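Local coordinates for protein cephalosporin acylase (Bacillus halodurans, PDB 2NLZ) that probably acts as an N-terminal nucleophile hydrolase of the gamma-glutamyltranspeptidase family, splitting amide bonds as cephalosporin acylases do, at residues F373-V385 with G391-L403. The protein carries 1 engineered substitution. Sequence-based numbering, arbitrary orientation.
Sequences FIQSNYMGFGSGV and GIAMQNRGHNFSL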
loop_
_atom_site.group_PDB
_atom_site.type_symbol
_atom_site.label_atom_id
_atom_site.label_comp_id
_atom_site.label_asym_id
_atom_site.label_seq_id
_atom_site.Cartn_x
_atom_site.Cartn_y
_atom_site.Cartn_z
ATOM N N PHE D 373 25.769 3.596 -23.094
ATOM C CA PHE D 373 26.280 4.937 -23.381
ATOM C C PHE D 373 25.778 5.918 -22.363
ATOM O O PHE D 373 24.609 5.889 -22.000
ATOM C CB PHE D 373 25.827 5.424 -24.763
ATOM C CG PHE D 373 26.530 6.667 -25.227
ATOM C CD1 PHE D 373 27.696 6.579 -25.983
ATOM C CD2 PHE D 373 26.037 7.931 -24.905
ATOM C CE1 PHE D 373 28.357 7.732 -26.410
ATOM C CE2 PHE D 373 26.696 9.091 -25.325
ATOM C CZ PHE D 373 27.848 8.993 -26.086
ATOM N N ILE D 374 26.655 6.824 -21.945
ATOM C CA ILE D 374 26.296 7.826 -20.969
ATOM C C ILE D 374 27.086 9.125 -21.208
ATOM O O ILE D 374 28.279 9.078 -21.522
ATOM C CB ILE D 374 26.498 7.239 -19.559
ATOM C CG1 ILE D 374 25.949 8.150 -18.470
ATOM C CG2 ILE D 374 27.937 6.883 -19.334
ATOM C CD1 ILE D 374 25.660 7.413 -17.191
ATOM N N GLN D 375 26.421 10.279 -21.108
ATOM C CA GLN D 375 27.124 11.574 -21.204
ATOM C C GLN D 375 26.533 12.622 -20.270
ATOM O O GLN D 375 25.352 12.566 -19.956
ATOM C CB GLN D 375 27.197 12.103 -22.655
ATOM C CG GLN D 375 25.887 12.541 -23.254
ATOM C CD GLN D 375 25.986 12.927 -24.702
ATOM O OE1 GLN D 375 26.804 12.394 -25.446
ATOM N NE2 GLN D 375 25.132 13.848 -25.123
ATOM N N SER D 376 27.359 13.577 -19.841
ATOM C CA SER D 376 26.923 14.597 -18.890
ATOM C C SER D 376 27.727 15.901 -18.942
ATOM O O SER D 376 28.896 15.916 -19.318
ATOM C CB SER D 376 26.956 14.022 -17.470
ATOM O OG SER D 376 26.765 15.003 -16.473
ATOM N N ASN D 377 27.064 16.988 -18.550
ATOM C CA ASN D 377 27.704 18.265 -18.275
ATOM C C ASN D 377 28.065 18.404 -16.798
ATOM O O ASN D 377 28.293 19.505 -16.303
ATOM C CB ASN D 377 26.781 19.403 -18.692
ATOM C CG ASN D 377 27.129 19.957 -20.056
ATOM O OD1 ASN D 377 27.949 19.386 -20.764
ATOM N ND2 ASN D 377 26.515 21.086 -20.427
ATOM N N TYR D 378 28.132 17.262 -16.116
ATOM C CA TYR D 378 28.230 17.171 -14.659
ATOM C C TYR D 378 27.010 17.788 -13.975
ATOM O O TYR D 378 25.967 17.141 -13.883
ATOM C CB TYR D 378 29.559 17.717 -14.139
ATOM C CG TYR D 378 29.797 17.482 -12.670
ATOM C CD1 TYR D 378 29.457 16.271 -12.065
ATOM C CD2 TYR D 378 30.377 18.468 -11.881
ATOM C CE1 TYR D 378 29.679 16.061 -10.703
ATOM C CE2 TYR D 378 30.610 18.263 -10.526
ATOM C CZ TYR D 378 30.258 17.062 -9.945
ATOM O OH TYR D 378 30.489 16.868 -8.605
ATOM N N MET D 379 27.110 19.029 -13.521
ATOM C CA MET D 379 25.998 19.632 -12.793
ATOM C C MET D 379 24.935 20.268 -13.692
ATOM O O MET D 379 25.047 21.436 -14.065
ATOM C CB MET D 379 26.511 20.637 -11.770
ATOM C CG MET D 379 27.195 19.981 -10.601
ATOM S SD MET D 379 27.838 21.152 -9.407
ATOM C CE MET D 379 28.198 20.060 -8.032
ATOM N N GLY D 380 23.902 19.494 -14.021
ATOM C CA GLY D 380 22.762 20.000 -14.769
ATOM C C GLY D 380 23.158 20.546 -16.124
ATOM O O GLY D 380 23.631 19.808 -16.983
ATOM N N PHE D 381 22.974 21.852 -16.303
ATOM C CA PHE D 381 23.367 22.542 -17.527
ATOM C C PHE D 381 24.890 22.643 -17.643
ATOM O O PHE D 381 25.429 22.854 -18.728
ATOM C CB PHE D 381 22.735 23.935 -17.570
ATOM C CG PHE D 381 21.327 23.954 -18.095
ATOM C CD1 PHE D 381 21.079 24.017 -19.467
ATOM C CD2 PHE D 381 20.252 23.931 -17.227
ATOM C CE1 PHE D 381 19.781 24.046 -19.966
ATOM C CE2 PHE D 381 18.949 23.957 -17.717
ATOM C CZ PHE D 381 18.712 24.018 -19.092
ATOM N N GLY D 382 25.576 22.482 -16.517
ATOM C CA GLY D 382 27.025 22.521 -16.488
ATOM C C GLY D 382 27.565 23.799 -15.885
ATOM O O GLY D 382 27.101 24.250 -14.850
ATOM N N SER D 383 28.547 24.387 -16.553
ATOM C CA SER D 383 29.234 25.569 -16.043
ATOM C C SER D 383 28.443 26.858 -16.199
ATOM O O SER D 383 28.750 27.852 -15.558
ATOM C CB SER D 383 30.592 25.710 -16.735
ATOM O OG SER D 383 30.448 25.891 -18.137
ATOM N N GLY D 384 27.442 26.841 -17.068
ATOM C CA GLY D 384 26.706 28.049 -17.421
ATOM C C GLY D 384 27.320 28.799 -18.589
ATOM O O GLY D 384 26.698 29.705 -19.166
ATOM N N VAL D 385 28.545 28.424 -18.936
ATOM C CA VAL D 385 29.196 28.972 -20.102
ATOM C C VAL D 385 28.592 28.341 -21.338
ATOM O O VAL D 385 28.690 27.134 -21.547
ATOM C CB VAL D 385 30.705 28.729 -20.074
ATOM C CG1 VAL D 385 31.376 29.369 -21.289
ATOM C CG2 VAL D 385 31.284 29.293 -18.805
ATOM N N GLY D 391 25.007 27.193 -29.031
ATOM C CA GLY D 391 24.284 26.254 -28.176
ATOM C C GLY D 391 25.159 25.189 -27.540
ATOM O O GLY D 391 24.672 24.125 -27.141
ATOM N N ILE D 392 26.458 25.460 -27.454
ATOM C CA ILE D 392 27.352 24.542 -26.763
ATOM C C ILE D 392 27.367 24.936 -25.293
ATOM O O ILE D 392 28.029 25.899 -24.894
ATOM C CB ILE D 392 28.782 24.543 -27.356
ATOM C CG1 ILE D 392 28.743 24.229 -28.857
ATOM C CG2 ILE D 392 29.663 23.529 -26.634
ATOM C CD1 ILE D 392 30.054 24.459 -29.577
ATOM N N ALA D 393 26.591 24.217 -24.495
ATOM C CA ALA D 393 26.650 24.398 -23.064
ATOM C C ALA D 393 27.838 23.608 -22.533
ATOM O O ALA D 393 27.878 22.377 -22.630
ATOM C CB ALA D 393 25.373 23.930 -22.427
ATOM N N MET D 394 28.809 24.326 -21.983
ATOM C CA MET D 394 30.043 23.711 -21.515
ATOM C C MET D 394 29.862 23.059 -20.158
ATOM O O MET D 394 29.226 23.619 -19.265
ATOM C CB MET D 394 31.168 24.739 -21.464
ATOM C CG MET D 394 31.432 25.401 -22.807
ATOM S SD MET D 394 32.136 24.286 -24.040
ATOM C CE MET D 394 33.872 24.319 -23.569
ATOM N N GLN D 395 30.423 21.865 -20.015
ATOM C CA GLN D 395 30.391 21.119 -18.760
ATOM C C GLN D 395 31.149 21.810 -17.622
ATOM O O GLN D 395 32.000 22.667 -17.859
ATOM C CB GLN D 395 30.978 19.725 -18.987
ATOM C CG GLN D 395 32.438 19.708 -19.412
ATOM C CD GLN D 395 32.978 18.304 -19.517
ATOM O OE1 GLN D 395 32.329 17.362 -19.068
ATOM N NE2 GLN D 395 34.164 18.148 -20.106
ATOM N N ASN D 396 30.840 21.438 -16.387
ATOM C CA ASN D 396 31.630 21.901 -15.239
ATOM C C ASN D 396 32.398 20.781 -14.534
ATOM O O ASN D 396 32.665 20.860 -13.343
ATOM C CB ASN D 396 30.797 22.738 -14.249
ATOM C CG ASN D 396 29.848 21.899 -13.400
ATOM O OD1 ASN D 396 29.255 20.933 -13.866
ATOM N ND2 ASN D 396 29.698 22.286 -12.151
ATOM N N ARG D 397 32.792 19.767 -15.304
ATOM C CA ARG D 397 33.479 18.566 -14.789
ATOM C C ARG D 397 34.715 18.798 -13.917
ATOM O O ARG D 397 34.965 18.023 -13.008
ATOM C CB ARG D 397 33.827 17.627 -15.944
ATOM C CG ARG D 397 34.396 16.286 -15.524
ATOM C CD ARG D 397 33.508 15.550 -14.536
ATOM N NE ARG D 397 32.173 15.304 -15.062
ATOM C CZ ARG D 397 31.280 14.531 -14.458
ATOM N NH1 ARG D 397 31.587 13.927 -13.309
ATOM N NH2 ARG D 397 30.082 14.354 -15.009
ATOM N N GLY D 398 35.462 19.867 -14.176
ATOM C CA GLY D 398 36.642 20.211 -13.385
ATOM C C GLY D 398 36.376 20.511 -11.920
ATOM O O GLY D 398 37.305 20.546 -11.108
ATOM N N HIS D 399 35.104 20.716 -11.577
ATOM C CA HIS D 399 34.678 20.903 -10.191
ATOM C C HIS D 399 34.985 19.678 -9.308
ATOM O O HIS D 399 35.085 19.804 -8.085
ATOM C CB HIS D 399 33.191 21.247 -10.151
ATOM C CG HIS D 399 32.655 21.496 -8.775
ATOM N ND1 HIS D 399 32.743 22.723 -8.156
ATOM C CD2 HIS D 399 32.011 20.679 -7.907
ATOM C CE1 HIS D 399 32.177 22.652 -6.964
ATOM N NE2 HIS D 399 31.728 21.423 -6.789
ATOM N N ASN D 400 35.157 18.513 -9.938
ATOM C CA ASN D 400 35.483 17.261 -9.244
ATOM C C ASN D 400 36.921 17.182 -8.720
ATOM O O ASN D 400 37.225 16.367 -7.842
ATOM C CB ASN D 400 35.209 16.053 -10.154
ATOM C CG ASN D 400 33.801 15.502 -10.002
ATOM O OD1 ASN D 400 33.348 15.212 -8.893
ATOM N ND2 ASN D 400 33.107 15.342 -11.126
ATOM N N PHE D 401 37.799 18.017 -9.272
ATOM C CA PHE D 401 39.204 18.043 -8.879
ATOM C C PHE D 401 39.366 18.515 -7.441
ATOM O O PHE D 401 38.640 19.397 -6.983
ATOM C CB PHE D 401 40.000 18.989 -9.785
ATOM C CG PHE D 401 40.426 18.386 -11.105
ATOM C CD1 PHE D 401 41.348 17.346 -11.150
ATOM C CD2 PHE D 401 39.945 18.901 -12.306
ATOM C CE1 PHE D 401 41.758 16.809 -12.358
ATOM C CE2 PHE D 401 40.351 18.374 -13.523
ATOM C CZ PHE D 401 41.257 17.321 -13.549
ATOM N N SER D 402 40.332 17.932 -6.740
ATOM C CA SER D 402 40.665 18.354 -5.386
ATOM C C SER D 402 41.745 19.423 -5.439
ATOM O O SER D 402 42.603 19.407 -6.320
ATOM C CB SER D 402 41.155 17.158 -4.562
ATOM O OG SER D 402 41.339 17.499 -3.196
ATOM N N LEU D 403 41.695 20.357 -4.496
ATOM C CA LEU D 403 42.731 21.379 -4.392
ATOM C C LEU D 403 43.681 21.112 -3.220
ATOM O O LEU D 403 44.503 21.959 -2.858
ATOM C CB LEU D 403 42.107 22.768 -4.316
ATOM C CG LEU D 403 41.413 23.190 -5.613
ATOM C CD1 LEU D 403 40.730 24.541 -5.468
ATOM C CD2 LEU D 403 42.399 23.219 -6.769
HETATM O O HOH W 1 26.951 24.951 -18.852
#
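Ala393 O takes a hydrogen bond from Asn377 ND2 (2.9 Å), which approaches from above the carbonyl plane; the same amide nitrogen also donates to Phe381 O, pinning the type II' beta turn Met379-Gly382 against residues 391-403. Met394 bonds to both ends of residues 383-385: its N donates to Val385 O at 2.8 Å and its carbonyl receives Ser383 N in plane, the Ser383 hydroxyl OG (2.8 Å) from above, and a water bridging Phe381 O and Gly384 N. Gln395 lays CB against Asn377 OD1. Asn396 N donates to Asn377 O; its amide is gripped at both ends, OD1 receiving Met379 N in the carbonyl plane (2.9 Å), ND2 donating to Pro111 O and weakly to Met379 SD. Arg397 bends back to place a guanidinium face over Tyr378 CD1, planes 45° apart, while NH1 is hydrogen-bonded to Thr420. His399 CD2 meets the tyrosine ring edge, 3.8 Å from Tyr378 CE2; Met379 SD lies loosely above the His399 face. Replacing Tyr378 with alanine is likely to open a gap beside the guanidinium. These hydrogen-bonded loops, with an ST turn at Ser383, follow strand 370-376, which pairs with strands 71-78 and 359-365, consistent with the family's Ntn-hydrolase fold.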